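Local coordinates for DUF5063 domain-containing protein (Bacteroides fragilis, PDB 3NRH), which is of unknown function but folds into a predominantly alpha-helical DUF5063 domain, seen here in an assembly of two subunits, at residues A[68-73]-A[126-131]; A[11-16]-A[55-60]; A[44-49]-A[159-164]. All coordinates share one frame; numbering follows the deposited sequence.

Overall arrangement
Three contacts join separate parts of one mostly helical domain, and all rest chiefly on carbon surfaces. Interaction 3 is the buried one: helix 35-54 meets helix 135-169 through aliphatic side chains and a selenomethionine. Interaction 2, partly buried, sets the start of helix 11-28 against the loop that leaves helix 35-54. Interaction 1 lies at the surface, where a later part of that loop passes helix 112-131 and an edge-to-face aromatic pair is the main feature. Phe16 links the contacts: its CE2 lies 3.5 Å from Phe126 CE2 of interaction 1, its CE1 3.8 Å from Leu49 CD1 of interaction 3. Interactions 1 and 3 do not touch and lie on opposite sides of the chain's centre.

Interaction 1: residues A[68-73]-A[126-131]; sequences ETYVTE and FIFVFQ
Residues 68-73, an irregular stretch of loop, run past helix residues 126-131 with Glu68 CA 6.2 Å from Val129 CA and Tyr70 CA 6.8 Å from Phe128 CA. The centre of the contact is an edge-to-face pair, the edge of the Tyr70 ring directed at the face of Phe128. The ring centroids of Tyr70 and Phe128 are 5.4 Å apart and their planes meet at 62°, tilted from a perfect T. Tyr70 CD1 is the atom that leads, standing 4.0 Å above the Phe128 plane over the middle of the ring. Tyr70 CG is anti to its own backbone N (chi1 177°), which sets the root of the phenol beside Phe128 while CB itself packs 3.7 Å from Phe128 CD2. Thus both CB and one rim carbon of the tyrosine bear on the same phenylalanine.

Glu68 approaches Phe128 from another direction. Its chain is extended beyond CG, and OE1 comes 3.8 Å from Phe128 CE2, obliquely to the ring, with the carboxylate turned 74° from its plane. Asp125 OD1 accepts hydrogen bonds from the backbone N atoms of Tyr70 and Val71, and Lys124 makes a cation-pi contact with the Tyr70 ring, so that ring engages two successive turns of the helix. Farther on, Thr72 is the N-cap of helix 73-87, its OG1 bonded to Ile75 N. The contact therefore fastens the lead-in to helix 73-87 on the outer side of helix 112-131, whose Phe126 and Phe130 pack against helices 11-28 and 135-169.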
ATOM      1  N   GLU A  68      18.428   3.388  22.497  1.00 19.52           N
ATOM      2  CA  GLU A  68      17.812   4.582  23.071  1.00 25.29           C
ATOM      3  C   GLU A  68      16.423   4.731  22.465  1.00 24.43           C
ATOM      4  O   GLU A  68      16.182   4.300  21.340  1.00 24.91           O
ATOM      5  CB  GLU A  68      18.634   5.836  22.739  1.00 24.85           C
ATOM      6  CG  GLU A  68      19.822   6.098  23.654  1.00 39.01           C
ATOM      7  CD  GLU A  68      20.564   7.375  23.285  1.00 48.46           C
ATOM      8  OE1 GLU A  68      19.903   8.425  23.124  1.00 43.27           O
ATOM      9  OE2 GLU A  68      21.808   7.332  23.161  1.00 43.96           O
ATOM     10  N   THR A  69      15.513   5.333  23.216  1.00 23.50           N
ATOM     11  CA  THR A  69      14.157   5.553  22.737  1.00 23.21           C
ATOM     12  C   THR A  69      13.998   7.048  22.487  1.00 24.10           C
ATOM     13  O   THR A  69      14.662   7.862  23.126  1.00 25.21           O
ATOM     14  CB  THR A  69      13.113   5.091  23.781  1.00 32.02           C
ATOM     15  OG1 THR A  69      13.219   3.674  23.964  1.00 35.97           O
ATOM     16  CG2 THR A  69      11.705   5.423  23.317  1.00 34.95           C
ATOM     17  N   TYR A  70      13.138   7.410  21.546  1.00 14.88           N
ATOM     18  CA  TYR A  70      12.922   8.816  21.248  1.00 16.23           C
ATOM     19  C   TYR A  70      11.539   9.284  21.670  1.00 14.97           C
ATOM     20  O   TYR A  70      11.398  10.279  22.380  1.00 17.91           O
ATOM     21  CB  TYR A  70      13.079   9.091  19.745  1.00 12.99           C
ATOM     22  CG  TYR A  70      12.782  10.534  19.381  1.00 14.68           C
ATOM     23  CD1 TYR A  70      13.792  11.495  19.356  1.00 16.40           C
ATOM     24  CD2 TYR A  70      11.480  10.945  19.100  1.00 10.94           C
ATOM     25  CE1 TYR A  70      13.510  12.831  19.059  1.00 15.95           C
ATOM     26  CE2 TYR A  70      11.188  12.276  18.806  1.00 14.14           C
ATOM     27  CZ  TYR A  70      12.204  13.212  18.783  1.00 14.69           C
ATOM     28  OH  TYR A  70      11.911  14.524  18.457  1.00 13.95           O
ATOM     29  N   VAL A  71      10.519   8.558  21.220  1.00 13.71           N
ATOM     30  CA  VAL A  71       9.138   8.928  21.494  1.00 16.43           C
ATOM     31  C   VAL A  71       8.698   8.863  22.952  1.00 17.22           C
ATOM     32  O   VAL A  71       8.694   7.802  23.573  1.00 24.05           O
ATOM     33  CB  VAL A  71       8.168   8.084  20.635  1.00 17.30           C
ATOM     34  CG1 VAL A  71       6.730   8.510  20.896  1.00 14.15           C
ATOM     35  CG2 VAL A  71       8.505   8.257  19.160  1.00 18.12           C
ATOM     36  N   THR A  72       8.322  10.023  23.480  1.00 17.44           N
ATOM     37  CA  THR A  72       7.841  10.151  24.846  1.00 20.55           C
ATOM     38  C   THR A  72       6.331  10.360  24.755  1.00 23.39           C
ATOM     39  O   THR A  72       5.791  10.541  23.662  1.00 18.61           O
ATOM     40  CB  THR A  72       8.464  11.376  25.543  1.00 24.77           C
ATOM     41  OG1 THR A  72       8.064  12.572  24.858  1.00 21.66           O
ATOM     42  CG2 THR A  72       9.982  11.274  25.536  1.00 22.22           C
ATOM     43  N   GLU A  73       5.644  10.336  25.892  1.00 20.65           N
ATOM     44  CA  GLU A  73       4.198  10.537  25.885  1.00 23.16           C
ATOM     45  C   GLU A  73       3.847  11.901  25.288  1.00 16.29           C
ATOM     46  O   GLU A  73       2.870  12.034  24.551  1.00 18.85           O
ATOM     47  CB  GLU A  73       3.643  10.442  27.310  1.00 23.81           C
ATOM     48  CG  GLU A  73       2.127  10.547  27.397  1.00 33.34           C
ATOM     49  CD  GLU A  73       1.416   9.503  26.554  1.00 46.18           C
ATOM     50  OE1 GLU A  73       1.737   8.305  26.691  1.00 58.94           O
ATOM     51  OE2 GLU A  73       0.533   9.881  25.756  1.00 52.60           O
ATOM     52  N   PHE A 126      13.186   3.818  15.723  1.00 11.43           N
ATOM     53  CA  PHE A 126      14.168   3.117  14.914  1.00 11.20           C
ATOM     54  C   PHE A 126      15.170   4.048  14.210  1.00 12.39           C
ATOM     55  O   PHE A 126      16.380   3.889  14.367  1.00 13.33           O
ATOM     56  CB  PHE A 126      13.462   2.256  13.863  1.00 12.70           C
ATOM     57  CG  PHE A 126      14.365   1.805  12.754  1.00 17.11           C
ATOM     58  CD1 PHE A 126      15.466   0.994  13.019  1.00 19.07           C
ATOM     59  CD2 PHE A 126      14.146   2.229  11.448  1.00 15.36           C
ATOM     60  CE1 PHE A 126      16.337   0.614  11.995  1.00 22.10           C
ATOM     61  CE2 PHE A 126      15.010   1.856  10.417  1.00 17.76           C
ATOM     62  CZ  PHE A 126      16.108   1.047  10.694  1.00 21.48           C
ATOM     63  N   ILE A 127      14.678   5.013  13.438  1.00 10.97           N
ATOM     64  CA  ILE A 127      15.591   5.892  12.708  1.00 12.83           C
ATOM     65  C   ILE A 127      16.438   6.801  13.591  1.00 12.69           C
ATOM     66  O   ILE A 127      17.556   7.164  13.215  1.00  8.21           O
ATOM     67  CB  ILE A 127      14.860   6.748  11.652  1.00 12.16           C
ATOM     68  CG1 ILE A 127      13.823   7.652  12.316  1.00 10.41           C
ATOM     69  CG2 ILE A 127      14.230   5.830  10.603  1.00 16.80           C
ATOM     70  CD1 ILE A 127      13.159   8.620  11.346  1.00 20.05           C
ATOM     71  N   PHE A 128      15.919   7.165  14.759  1.00 10.74           N
ATOM     72  CA  PHE A 128      16.690   8.000  15.675  1.00  9.23           C
ATOM     73  C   PHE A 128      17.948   7.234  16.079  1.00 12.92           C
ATOM     74  O   PHE A 128      19.076   7.727  15.937  1.00  9.65           O
ATOM     75  CB  PHE A 128      15.873   8.338  16.925  1.00  9.76           C
ATOM     76  CG  PHE A 128      16.671   9.044  17.992  1.00 11.57           C
ATOM     77  CD1 PHE A 128      17.370  10.210  17.697  1.00 10.02           C
ATOM     78  CD2 PHE A 128      16.729   8.536  19.288  1.00 17.40           C
ATOM     79  CE1 PHE A 128      18.121  10.864  18.683  1.00 17.69           C
ATOM     80  CE2 PHE A 128      17.474   9.179  20.276  1.00 18.53           C
ATOM     81  CZ  PHE A 128      18.171  10.346  19.970  1.00 15.45           C
ATOM     82  N   VAL A 129      17.746   6.010  16.561  1.00 10.70           N
ATOM     83  CA  VAL A 129      18.844   5.158  16.996  1.00 13.88           C
ATOM     84  C   VAL A 129      19.792   4.830  15.856  1.00 11.82           C
ATOM     85  O   VAL A 129      21.007   4.829  16.032  1.00 12.96           O
ATOM     86  CB  VAL A 129      18.313   3.830  17.587  1.00 19.71           C
ATOM     87  CG1 VAL A 129      19.475   2.898  17.916  1.00 31.36           C
ATOM     88  CG2 VAL A 129      17.503   4.118  18.831  1.00 24.30           C
ATOM     89  N   PHE A 130      19.237   4.554  14.683  1.00 11.84           N
ATOM     90  CA  PHE A 130      20.060   4.208  13.535  1.00 13.56           C
ATOM     91  C   PHE A 130      21.079   5.297  13.237  1.00 18.83           C
ATOM     92  O   PHE A 130      22.215   5.012  12.855  1.00 24.49           O
ATOM     93  CB  PHE A 130      19.185   3.987  12.306  1.00 16.87           C
ATOM     94  CG  PHE A 130      19.788   3.059  11.301  1.00 17.50           C
ATOM     95  CD1 PHE A 130      19.864   1.693  11.555  1.00 21.55           C
ATOM     96  CD2 PHE A 130      20.273   3.545  10.095  1.00 18.51           C
ATOM     97  CE1 PHE A 130      20.414   0.822  10.616  1.00 19.46           C
ATOM     98  CE2 PHE A 130      20.828   2.681   9.147  1.00 24.15           C
ATOM     99  CZ  PHE A 130      20.897   1.320   9.410  1.00 19.62           C
ATOM    100  N   GLN A 131      20.680   6.548  13.424  1.00 15.36           N
ATOM    101  CA  GLN A 131      21.578   7.660  13.150  1.00 17.74           C
ATOM    102  C   GLN A 131      22.631   7.903  14.230  1.00 16.81           C
ATOM    103  O   GLN A 131      23.600   8.632  13.995  1.00 19.08           O
ATOM    104  CB  GLN A 131      20.774   8.939  12.914  1.00 16.27           C
ATOM    105  CG  GLN A 131      21.631  10.122  12.496  1.00 14.52           C
ATOM    106  CD  GLN A 131      20.829  11.198  11.805  1.00 12.64           C
ATOM    107  OE1 GLN A 131      19.885  11.745  12.376  1.00 19.85           O
ATOM    108  NE2 GLN A 131      21.201  11.510  10.564  1.00 15.81           N
TER

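Interaction 2: residues A[11-16]-A[55-60]; sequences KNVIEF and MLPKCE
One face of the Phe16 ring is covered by Leu56 CD1, a CH-pi contact in which the methyl carbon sits 4.0 Å from the Phe16 ring centroid and only 12° off the ring normal. The two side chains cross at about a right angle, and the leucine fork takes hold of the phenylalanine at two points: while CD1 lies over the ring, Leu56 CD2 tucks in 3.6 Å from Phe16 CB. The same CD2 lies 3.7 Å from Asn12 O, a carbonyl already engaged by Phe16 N one helical turn on. The CB bond of Leu56 leads away from the helix; chi1 (-72°) sets CG anti to the carbonyl carbon, and with chi2 at 175° the methyls end against the helix.

The Asn12 amide is the other flat group. Met55 O lies 3.3 Å from Asn12 CG and 3.2 Å from Asn12 OD1; the latter pair is two acceptors, a mildly unfavourable approach if anything. Beside it, Val13 CG2 rests 3.8 Å from Pro57 CD, with the valine and the proline ring crossing at about a right angle. Selenomethionine Met55 has its CB bond toward the helix, and its CE comes 4.2 Å from Asn12 ND2.

Gln146 of helix 135-169 fixes the loop beyond, giving its NE2 to Pro57 O and taking Cys59 N on its OE1, while Lys52 forms a salt bridge with Glu15. The arrangement is that of a loop leaving helix 35-54 and packing on the first turns of helix 11-28, in a predominantly helical domain.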
ATOM      1  N   LYS A  11      21.210  -3.384   1.324  1.00 25.43           N
ATOM      2  CA  LYS A  11      20.635  -2.430   0.380  1.00 26.40           C
ATOM      3  C   LYS A  11      19.168  -2.141   0.698  1.00 21.53           C
ATOM      4  O   LYS A  11      18.691  -1.018   0.521  1.00 15.16           O
ATOM      5  CB  LYS A  11      20.757  -2.973  -1.049  1.00 27.82           C
ATOM      6  CG  LYS A  11      19.912  -4.211  -1.327  1.00 28.04           C
ATOM      7  CD  LYS A  11      20.251  -4.822  -2.684  1.00 28.58           C
ATOM      8  CE  LYS A  11      19.208  -5.841  -3.121  1.00 30.45           C
ATOM      9  NZ  LYS A  11      19.017  -6.929  -2.127  1.00 41.32           N
ATOM     10  N   ASN A  12      18.456  -3.162   1.163  1.00 22.59           N
ATOM     11  CA  ASN A  12      17.045  -3.026   1.504  1.00 24.08           C
ATOM     12  C   ASN A  12      16.885  -2.226   2.791  1.00 19.34           C
ATOM     13  O   ASN A  12      15.894  -1.515   2.977  1.00 16.68           O
ATOM     14  CB  ASN A  12      16.414  -4.411   1.661  1.00 17.38           C
ATOM     15  CG  ASN A  12      16.325  -5.163   0.345  1.00 27.77           C
ATOM     16  OD1 ASN A  12      16.517  -6.377   0.295  1.00 31.96           O
ATOM     17  ND2 ASN A  12      16.019  -4.444  -0.726  1.00 20.14           N
ATOM     18  N   VAL A  13      17.861  -2.344   3.683  1.00 16.34           N
ATOM     19  CA  VAL A  13      17.806  -1.602   4.935  1.00 12.26           C
ATOM     20  C   VAL A  13      17.941  -0.108   4.644  1.00 16.08           C
ATOM     21  O   VAL A  13      17.186   0.710   5.173  1.00 13.19           O
ATOM     22  CB  VAL A  13      18.925  -2.050   5.896  1.00 18.06           C
ATOM     23  CG1 VAL A  13      18.976  -1.127   7.102  1.00 16.90           C
ATOM     24  CG2 VAL A  13      18.669  -3.479   6.347  1.00 14.36           C
ATOM     25  N   ILE A  14      18.898   0.244   3.790  1.00 14.11           N
ATOM     26  CA  ILE A  14      19.127   1.641   3.420  1.00 15.96           C
ATOM     27  C   ILE A  14      17.879   2.299   2.828  1.00 15.64           C
ATOM     28  O   ILE A  14      17.508   3.406   3.216  1.00 12.22           O
ATOM     29  CB  ILE A  14      20.278   1.756   2.391  1.00 21.81           C
ATOM     30  CG1 ILE A  14      21.549   1.142   2.978  1.00 28.67           C
ATOM     31  CG2 ILE A  14      20.502   3.219   2.003  1.00 17.59           C
ATOM     32  CD1 ILE A  14      21.966   1.746   4.300  1.00 31.84           C
ATOM     33  N   GLU A  15      17.234   1.621   1.886  1.00 14.35           N
ATOM     34  CA  GLU A  15      16.036   2.175   1.273  1.00 14.63           C
ATOM     35  C   GLU A  15      14.910   2.310   2.294  1.00 11.59           C
ATOM     36  O   GLU A  15      14.107   3.235   2.210  1.00 13.62           O
ATOM     37  CB  GLU A  15      15.582   1.313   0.097  1.00 18.84           C
ATOM     38  CG  GLU A  15      16.609   1.238  -1.019  1.00 31.50           C
ATOM     39  CD  GLU A  15      16.011   0.783  -2.332  1.00 41.77           C
ATOM     40  OE1 GLU A  15      15.261  -0.218  -2.334  1.00 37.04           O
ATOM     41  OE2 GLU A  15      16.296   1.427  -3.365  1.00 47.25           O
ATOM     42  N   PHE A  16      14.852   1.393   3.256  1.00 10.73           N
ATOM     43  CA  PHE A  16      13.825   1.468   4.294  1.00 12.30           C
ATOM     44  C   PHE A  16      14.088   2.706   5.156  1.00 10.21           C
ATOM     45  O   PHE A  16      13.168   3.460   5.475  1.00  9.82           O
ATOM     46  CB  PHE A  16      13.846   0.215   5.174  1.00 11.92           C
ATOM     47  CG  PHE A  16      12.844   0.248   6.297  1.00  8.44           C
ATOM     48  CD1 PHE A  16      11.476   0.279   6.027  1.00 11.22           C
ATOM     49  CD2 PHE A  16      13.265   0.274   7.621  1.00  9.84           C
ATOM     50  CE1 PHE A  16      10.543   0.337   7.069  1.00 15.14           C
ATOM     51  CE2 PHE A  16      12.343   0.332   8.668  1.00 17.11           C
ATOM     52  CZ  PHE A  16      10.979   0.364   8.390  1.00 17.24           C
HETATM   53  N   MSE A  55      10.399  -5.834   2.414  1.00 14.21           N
HETATM   54  CA  MSE A  55      11.609  -6.281   1.728  1.00 17.40           C
HETATM   55  C   MSE A  55      12.853  -6.349   2.599  1.00 19.31           C
HETATM   56  O   MSE A  55      13.938  -6.694   2.118  1.00 21.62           O
HETATM   57  CB  MSE A  55      11.880  -5.378   0.527  1.00 17.70           C
HETATM   58  CG  MSE A  55      10.808  -5.487  -0.542  1.00 24.50           C
HETATM   59 SE   MSE A  55      11.115  -4.284  -2.019  1.00 43.48          SE
HETATM   60  CE  MSE A  55      12.504  -5.277  -2.934  1.00 39.00           C
ATOM     61  N   LEU A  56      12.701  -6.027   3.878  1.00 18.80           N
ATOM     62  CA  LEU A  56      13.824  -6.057   4.805  1.00 20.13           C
ATOM     63  C   LEU A  56      14.367  -7.466   4.976  1.00 23.72           C
ATOM     64  O   LEU A  56      13.635  -8.444   4.837  1.00 17.88           O
ATOM     65  CB  LEU A  56      13.397  -5.511   6.167  1.00 14.78           C
ATOM     66  CG  LEU A  56      13.168  -3.998   6.224  1.00 10.70           C
ATOM     67  CD1 LEU A  56      12.629  -3.602   7.588  1.00 15.39           C
ATOM     68  CD2 LEU A  56      14.480  -3.281   5.937  1.00 11.17           C
ATOM     69  N   PRO A  57      15.673  -7.589   5.254  1.00 24.46           N
ATOM     70  CA  PRO A  57      16.272  -8.912   5.442  1.00 22.86           C
ATOM     71  C   PRO A  57      15.986  -9.398   6.860  1.00 26.00           C
ATOM     72  O   PRO A  57      15.565  -8.620   7.717  1.00 26.14           O
ATOM     73  CB  PRO A  57      17.753  -8.652   5.199  1.00 26.82           C
ATOM     74  CG  PRO A  57      17.935  -7.277   5.753  1.00 25.31           C
ATOM     75  CD  PRO A  57      16.710  -6.541   5.223  1.00 25.38           C
ATOM     76  N   LYS A  58      16.209 -10.684   7.102  1.00 30.21           N
ATOM     77  CA  LYS A  58      15.979 -11.265   8.419  1.00 33.48           C
ATOM     78  C   LYS A  58      16.989 -10.725   9.427  1.00 27.72           C
ATOM     79  O   LYS A  58      18.197 -10.778   9.199  1.00 31.33           O
ATOM     80  CB  LYS A  58      16.079 -12.791   8.337  1.00 36.40           C
ATOM     81  CG  LYS A  58      14.977 -13.429   7.503  1.00 50.17           C
ATOM     82  CD  LYS A  58      15.277 -14.885   7.165  1.00 51.68           C
ATOM     83  CE  LYS A  58      16.421 -14.996   6.167  1.00 48.11           C
ATOM     84  NZ  LYS A  58      16.646 -16.404   5.734  1.00 52.21           N
ATOM     85  N   CYS A  59      16.482 -10.202  10.538  1.00 30.47           N
ATOM     86  CA  CYS A  59      17.335  -9.642  11.581  1.00 39.64           C
ATOM     87  C   CYS A  59      17.225 -10.432  12.881  1.00 40.15           C
ATOM     88  O   CYS A  59      16.159 -10.941  13.224  1.00 45.06           O
ATOM     89  CB  CYS A  59      16.958  -8.181  11.838  1.00 39.17           C
ATOM     90  SG  CYS A  59      17.082  -7.124  10.381  1.00 48.10           S
ATOM     91  N   GLU A  60      18.336 -10.529  13.602  1.00 40.69           N
ATOM     92  CA  GLU A  60      18.367 -11.252  14.867  1.00 39.31           C
ATOM     93  C   GLU A  60      18.783 -10.321  16.003  1.00 40.46           C
ATOM     94  O   GLU A  60      19.632  -9.456  15.823  1.00 37.47           O
ATOM     95  CB  GLU A  60      19.357 -12.416  14.785  1.00 43.18           C
ATOM     96  CG  GLU A  60      20.791 -11.985  14.500  1.00 50.78           C
ATOM     97  CD  GLU A  60      21.780 -13.133  14.574  1.00 56.78           C
ATOM     98  OE1 GLU A  60      21.590 -14.137  13.853  1.00 59.68           O
ATOM     99  OE2 GLU A  60      22.751 -13.029  15.354  1.00 62.36           O
TER

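Interaction 3: residues A[44-49]-A[159-164]; sequences KILPLL and NTMRAL
On the helix that carries Met161 against Leu46, Asn159 OD1 is gripped by two donors, Arg162 NH2 at 2.9 Å and Gln155 NE2 from the preceding turn. The arginine bond bends to 139° at the hydrogen and its donor stands above the carbonyl plane, 42° out of it. It ties one turn of helix 135-169 together, away from the contact with 44-49.

There, selenomethionine Met161 lies against two consecutive residues of the other helix. Leu46 CB packs 3.7 Å from Met161 CG as the two chains slide past each other in opposite directions; bent at chi3 (80°), Met161 then sets CE 3.8 Å from Pro47 CB. Leu46 CD1 reaches farther, to 4.0 Å from Leu164 CD1 and 4.1 Å from Thr160 CG2. Thr160 OG1 is bonded to Lys156 O. Tyr50 of the second subunit packs on Met161, and Arg162 of the second subunit on Arg162 of this chain, so the contact borders the subunit interface. The axes of the two segments come within 10.2 Å, an antiparallel pair with an apolar seam, as in helical bundles.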
ATOM      1  N   LYS A  44       0.807   8.069  -0.670  1.00 13.94           N
ATOM      2  CA  LYS A  44       1.957   7.712  -1.496  1.00 12.28           C
ATOM      3  C   LYS A  44       3.074   7.183  -0.593  1.00 15.05           C
ATOM      4  O   LYS A  44       3.740   6.193  -0.921  1.00 17.40           O
ATOM      5  CB  LYS A  44       2.455   8.921  -2.293  1.00 17.33           C
ATOM      6  CG  LYS A  44       1.469   9.393  -3.354  1.00 22.07           C
ATOM      7  CD  LYS A  44       1.927  10.663  -4.045  1.00 26.11           C
ATOM      8  CE  LYS A  44       0.816  11.206  -4.938  1.00 29.55           C
ATOM      9  NZ  LYS A  44       1.186  12.478  -5.608  1.00 32.41           N
ATOM     10  N   ILE A  45       3.271   7.830   0.553  1.00 10.51           N
ATOM     11  CA  ILE A  45       4.317   7.400   1.476  1.00  9.16           C
ATOM     12  C   ILE A  45       4.017   6.050   2.136  1.00 11.47           C
ATOM     13  O   ILE A  45       4.892   5.193   2.220  1.00 11.90           O
ATOM     14  CB  ILE A  45       4.555   8.447   2.597  1.00 11.52           C
ATOM     15  CG1 ILE A  45       5.035   9.767   1.990  1.00 13.69           C
ATOM     16  CG2 ILE A  45       5.600   7.929   3.580  1.00 14.07           C
ATOM     17  CD1 ILE A  45       5.183  10.884   2.998  1.00 20.03           C
ATOM     18  N   LEU A  46       2.782   5.847   2.588  1.00  8.56           N
ATOM     19  CA  LEU A  46       2.439   4.593   3.255  1.00 12.79           C
ATOM     20  C   LEU A  46       2.688   3.321   2.445  1.00  9.86           C
ATOM     21  O   LEU A  46       3.281   2.371   2.956  1.00  9.99           O
ATOM     22  CB  LEU A  46       0.987   4.622   3.742  1.00 10.53           C
ATOM     23  CG  LEU A  46       0.675   5.642   4.846  1.00 12.11           C
ATOM     24  CD1 LEU A  46      -0.781   5.506   5.249  1.00 15.39           C
ATOM     25  CD2 LEU A  46       1.575   5.418   6.044  1.00 13.74           C
ATOM     26  N   PRO A  47       2.242   3.273   1.177  1.00 10.67           N
ATOM     27  CA  PRO A  47       2.499   2.038   0.427  1.00 14.02           C
ATOM     28  C   PRO A  47       3.986   1.773   0.213  1.00 15.42           C
ATOM     29  O   PRO A  47       4.421   0.620   0.180  1.00 11.70           O
ATOM     30  CB  PRO A  47       1.733   2.253  -0.883  1.00 13.19           C
ATOM     31  CG  PRO A  47       1.704   3.751  -1.038  1.00 13.21           C
ATOM     32  CD  PRO A  47       1.452   4.230   0.379  1.00 10.65           C
ATOM     33  N   LEU A  48       4.767   2.837   0.072  1.00 12.44           N
ATOM     34  CA  LEU A  48       6.201   2.674  -0.123  1.00 10.53           C
ATOM     35  C   LEU A  48       6.837   2.188   1.178  1.00  9.70           C
ATOM     36  O   LEU A  48       7.746   1.361   1.161  1.00  9.57           O
ATOM     37  CB  LEU A  48       6.840   3.996  -0.556  1.00  8.53           C
ATOM     38  CG  LEU A  48       8.342   3.927  -0.866  1.00 10.22           C
ATOM     39  CD1 LEU A  48       8.623   2.873  -1.928  1.00 13.16           C
ATOM     40  CD2 LEU A  48       8.814   5.290  -1.326  1.00 18.23           C
ATOM     41  N   LEU A  49       6.354   2.706   2.304  1.00  7.95           N
ATOM     42  CA  LEU A  49       6.876   2.308   3.605  1.00 10.04           C
ATOM     43  C   LEU A  49       6.574   0.829   3.848  1.00 10.79           C
ATOM     44  O   LEU A  49       7.425   0.080   4.338  1.00  9.28           O
ATOM     45  CB  LEU A  49       6.254   3.173   4.710  1.00  9.79           C
ATOM     46  CG  LEU A  49       6.689   2.928   6.160  1.00 11.48           C
ATOM     47  CD1 LEU A  49       8.179   3.185   6.317  1.00 14.16           C
ATOM     48  CD2 LEU A  49       5.893   3.844   7.088  1.00 11.99           C
ATOM     49  N   ASN A 159      -4.634  -0.525   7.515  1.00  7.33           N
ATOM     50  CA  ASN A 159      -5.947  -0.048   7.956  1.00 13.24           C
ATOM     51  C   ASN A 159      -6.054   1.449   7.688  1.00 16.91           C
ATOM     52  O   ASN A 159      -7.086   1.940   7.226  1.00 13.17           O
ATOM     53  CB  ASN A 159      -6.161  -0.294   9.454  1.00 11.93           C
ATOM     54  CG  ASN A 159      -6.318  -1.762   9.797  1.00 16.44           C
ATOM     55  OD1 ASN A 159      -6.614  -2.588   8.935  1.00 19.21           O
ATOM     56  ND2 ASN A 159      -6.136  -2.091  11.071  1.00 15.18           N
ATOM     57  N   THR A 160      -4.976   2.173   7.972  1.00 14.06           N
ATOM     58  CA  THR A 160      -4.950   3.616   7.766  1.00 18.14           C
ATOM     59  C   THR A 160      -5.020   3.958   6.285  1.00 16.15           C
ATOM     60  O   THR A 160      -5.655   4.936   5.895  1.00 14.14           O
ATOM     61  CB  THR A 160      -3.675   4.240   8.367  1.00 21.09           C
ATOM     62  OG1 THR A 160      -3.619   3.942   9.767  1.00 35.32           O
ATOM     63  CG2 THR A 160      -3.680   5.750   8.182  1.00 30.30           C
HETATM   64  N   MSE A 161      -4.356   3.155   5.459  1.00 12.01           N
HETATM   65  CA  MSE A 161      -4.377   3.375   4.020  1.00 14.39           C
HETATM   66  C   MSE A 161      -5.803   3.263   3.502  1.00 10.58           C
HETATM   67  O   MSE A 161      -6.231   4.048   2.652  1.00 10.61           O
HETATM   68  CB  MSE A 161      -3.516   2.339   3.305  1.00 15.29           C
HETATM   69  CG  MSE A 161      -2.104   2.779   3.040  1.00 24.34           C
HETATM   70 SE   MSE A 161      -1.216   1.466   1.940  1.00 32.69          SE
HETATM   71  CE  MSE A 161      -1.926   1.995   0.236  1.00 21.16           C
ATOM     72  N   ARG A 162      -6.533   2.276   4.014  1.00 11.24           N
ATOM     73  CA  ARG A 162      -7.915   2.060   3.597  1.00 13.43           C
ATOM     74  C   ARG A 162      -8.754   3.260   4.011  1.00 13.51           C
ATOM     75  O   ARG A 162      -9.544   3.785   3.223  1.00 14.02           O
ATOM     76  CB  ARG A 162      -8.497   0.803   4.250  1.00 17.35           C
ATOM     77  CG  ARG A 162      -9.856   0.412   3.672  1.00 33.52           C
ATOM     78  CD  ARG A 162     -10.773  -0.278   4.681  1.00 45.77           C
ATOM     79  NE  ARG A 162     -10.124  -1.366   5.408  1.00 46.46           N
ATOM     80  CZ  ARG A 162      -9.506  -1.219   6.578  1.00 56.53           C
ATOM     81  NH1 ARG A 162      -9.452  -0.026   7.163  1.00 44.26           N
ATOM     82  NH2 ARG A 162      -8.944  -2.267   7.164  1.00 46.52           N
ATOM     83  N   ALA A 163      -8.581   3.689   5.255  1.00 13.89           N
ATOM     84  CA  ALA A 163      -9.323   4.830   5.770  1.00 13.77           C
ATOM     85  C   ALA A 163      -9.036   6.078   4.939  1.00 14.75           C
ATOM     86  O   ALA A 163      -9.962   6.750   4.482  1.00 15.29           O
ATOM     87  CB  ALA A 163      -8.961   5.075   7.227  1.00 12.45           C
ATOM     88  N   LEU A 164      -7.755   6.381   4.741  1.00 11.95           N
ATOM     89  CA  LEU A 164      -7.348   7.550   3.957  1.00 10.69           C
ATOM     90  C   LEU A 164      -7.799   7.465   2.507  1.00  9.72           C
ATOM     91  O   LEU A 164      -8.129   8.483   1.897  1.00 10.88           O
ATOM     92  CB  LEU A 164      -5.826   7.728   4.017  1.00 10.80           C
ATOM     93  CG  LEU A 164      -5.284   8.206   5.371  1.00 14.04           C
ATOM     94  CD1 LEU A 164      -3.771   8.164   5.369  1.00 15.69           C
ATOM     95  CD2 LEU A 164      -5.783   9.616   5.647  1.00 17.24           C
TER